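Local coordinates for transcription activator HlyU (Vibrio vulnificus, PDB 3JTH), which probably binds DNA as a dimeric winged helix-turn-helix regulator of the ArsR family and activates transcription of virulence genes such as rtxA, at residues R24-L29 against H56-L60. Numbering follows the deposited sequence.
Sequences RRLQIL and HLAWL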
loop_
_atom_site.group_PDB
_atom_site.type_symbol
_atom_site.label_atom_id
_atom_site.label_comp_id
_atom_site.label_asym_id
_atom_site.label_seq_id
_atom_site.Cartn_x
_atom_site.Cartn_y
_atom_site.Cartn_z
ATOM N N ARG A 24 -3.174 7.817 -10.523
ATOM C CA ARG A 24 -4.161 7.415 -11.512
ATOM C C ARG A 24 -4.601 5.962 -11.410
ATOM O O ARG A 24 -5.773 5.656 -11.618
ATOM C CB ARG A 24 -3.654 7.731 -12.921
ATOM C CG ARG A 24 -3.567 9.226 -13.207
ATOM C CD ARG A 24 -4.897 9.906 -12.879
ATOM N NE ARG A 24 -4.971 11.281 -13.367
ATOM C CZ ARG A 24 -6.057 12.052 -13.298
ATOM N NH1 ARG A 24 -7.186 11.599 -12.758
ATOM N NH2 ARG A 24 -6.014 13.287 -13.778
ATOM N N ARG A 25 -3.681 5.065 -11.089
ATOM C CA ARG A 25 -4.057 3.669 -10.962
ATOM C C ARG A 25 -4.977 3.470 -9.753
ATOM O O ARG A 25 -5.979 2.756 -9.835
ATOM C CB ARG A 25 -2.825 2.783 -10.802
ATOM C CG ARG A 25 -1.939 2.743 -12.041
ATOM C CD ARG A 25 -1.002 1.534 -11.997
ATOM N NE ARG A 25 -0.012 1.620 -10.928
ATOM C CZ ARG A 25 1.239 2.038 -11.098
ATOM N NH1 ARG A 25 1.660 2.414 -12.298
ATOM N NH2 ARG A 25 2.077 2.063 -10.070
ATOM N N LEU A 26 -4.636 4.103 -8.632
ATOM C CA LEU A 26 -5.450 3.950 -7.431
ATOM C C LEU A 26 -6.845 4.503 -7.666
ATOM O O LEU A 26 -7.841 3.895 -7.278
ATOM C CB LEU A 26 -4.786 4.642 -6.233
ATOM C CG LEU A 26 -5.397 4.235 -4.888
ATOM C CD1 LEU A 26 -5.301 2.717 -4.721
ATOM C CD2 LEU A 26 -4.688 4.933 -3.743
ATOM N N GLN A 27 -6.928 5.649 -8.323
ATOM C CA GLN A 27 -8.233 6.233 -8.589
ATOM C C GLN A 27 -9.070 5.249 -9.396
ATOM O O GLN A 27 -10.256 5.068 -9.144
ATOM C CB GLN A 27 -8.073 7.554 -9.342
ATOM C CG GLN A 27 -7.373 8.626 -8.520
ATOM C CD GLN A 27 -7.138 9.916 -9.300
ATOM O OE1 GLN A 27 -6.396 10.796 -8.856
ATOM N NE2 GLN A 27 -7.767 10.030 -10.462
ATOM N N ILE A 28 -8.431 4.606 -10.365
ATOM C CA ILE A 28 -9.103 3.631 -11.208
ATOM C C ILE A 28 -9.508 2.420 -10.374
ATOM O O ILE A 28 -10.633 1.936 -10.473
ATOM C CB ILE A 28 -8.185 3.165 -12.351
ATOM C CG1 ILE A 28 -7.969 4.315 -13.341
ATOM C CG2 ILE A 28 -8.790 1.947 -13.029
ATOM C CD1 ILE A 28 -6.845 4.059 -14.332
ATOM N N LEU A 29 -8.585 1.925 -9.560
ATOM C CA LEU A 29 -8.888 0.773 -8.724
ATOM C C LEU A 29 -10.039 1.088 -7.764
ATOM O O LEU A 29 -10.933 0.263 -7.566
ATOM C CB LEU A 29 -7.643 0.374 -7.940
ATOM C CG LEU A 29 -6.531 -0.245 -8.799
ATOM C CD1 LEU A 29 -5.250 -0.343 -7.986
ATOM C CD2 LEU A 29 -6.981 -1.608 -9.302
ATOM N N HIS A 56 -2.937 3.338 -18.322
ATOM C CA HIS A 56 -3.080 2.863 -16.945
ATOM C C HIS A 56 -3.807 1.538 -16.886
ATOM O O HIS A 56 -3.440 0.658 -16.114
ATOM C CB HIS A 56 -3.817 3.898 -16.093
ATOM C CG HIS A 56 -2.969 5.074 -15.730
ATOM N ND1 HIS A 56 -1.844 4.960 -14.948
ATOM C CD2 HIS A 56 -3.050 6.375 -16.090
ATOM C CE1 HIS A 56 -1.262 6.142 -14.842
ATOM N NE2 HIS A 56 -1.974 7.018 -15.526
ATOM N N LEU A 57 -4.840 1.402 -17.707
ATOM C CA LEU A 57 -5.607 0.172 -17.753
ATOM C C LEU A 57 -4.727 -0.974 -18.218
ATOM O O LEU A 57 -4.704 -2.031 -17.592
ATOM C CB LEU A 57 -6.807 0.321 -18.687
ATOM C CG LEU A 57 -7.944 1.132 -18.067
ATOM C CD1 LEU A 57 -9.068 1.330 -19.079
ATOM C CD2 LEU A 57 -8.443 0.402 -16.823
ATOM N N ALA A 58 -4.002 -0.760 -19.315
ATOM C CA ALA A 58 -3.108 -1.785 -19.845
ATOM C C ALA A 58 -2.176 -2.242 -18.729
ATOM O O ALA A 58 -1.995 -3.437 -18.514
ATOM C CB ALA A 58 -2.299 -1.227 -21.025
ATOM N N TRP A 59 -1.607 -1.275 -18.009
ATOM C CA TRP A 59 -0.689 -1.544 -16.904
ATOM C C TRP A 59 -1.366 -2.382 -15.809
ATOM O O TRP A 59 -0.801 -3.381 -15.329
ATOM C CB TRP A 59 -0.194 -0.224 -16.310
ATOM C CG TRP A 59 1.180 -0.299 -15.721
ATOM C CD1 TRP A 59 2.360 -0.048 -16.362
ATOM C CD2 TRP A 59 1.523 -0.660 -14.376
ATOM N NE1 TRP A 59 3.415 -0.228 -15.500
ATOM C CE2 TRP A 59 2.931 -0.602 -14.275
ATOM C CE3 TRP A 59 0.777 -1.024 -13.245
ATOM C CZ2 TRP A 59 3.613 -0.900 -13.087
ATOM C CZ3 TRP A 59 1.457 -1.320 -12.060
ATOM C CH2 TRP A 59 2.862 -1.255 -11.994
ATOM N N LEU A 60 -2.569 -1.959 -15.412
ATOM C CA LEU A 60 -3.345 -2.649 -14.382
ATOM C C LEU A 60 -3.592 -4.104 -14.785
ATOM O O LEU A 60 -3.515 -5.010 -13.949
ATOM C CB LEU A 60 -4.678 -1.915 -14.161
ATOM C CG LEU A 60 -4.860 -1.087 -12.877
ATOM C CD1 LEU A 60 -3.515 -0.723 -12.250
ATOM C CD2 LEU A 60 -5.674 0.165 -13.208
#
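Arg25, with 98 Å² covered, carries the largest share of the 423 Å² buried between 24-29 on helix 23-31 and 56-60 on helix 50-62. Over the short segments the axes approach to 10.2 Å at -76°, a steep crossing; Arg25, His56 and Leu60 lose the most surface, followed by Ile28. The guanidinium of Arg25 lies flat on Trp59: the planes differ by 14°, and CZ of Arg25 sits 3.8 Å from the centroid of the six-membered ring of Trp59, 22° off its normal, which meets the criteria for a cation-pi stack. Poor order of the indole tempers this detail. Backbone oxygen Ala19 O, on the preceding helix 2-20, accepts a hydrogen bond from Arg25 NE, while Arg25 CD packs 3.4 Å from CD1 of Leu60. Leu60 also meets Ile28, its CD2 lying 3.6 Å from Ile28 CG2. His56 enters where the backbones come nearest, 6.1 Å between its CA and Arg25 CA; Arg24 CB stands 3.4 Å from the imidazole centroid, 21° off the normal, a CH-pi contact, before the arginine leads away to a salt bridge with Glu7 of the second subunit. Helix 50-62, the expected recognition helix of this ArsR-type winged helix-turn-helix, thus packs on helix 23-31, whose Leu29 touches Val84 and Ile88 of helix 82-94; Leu57 touches Tyr77 on strand 76-79 of the wing.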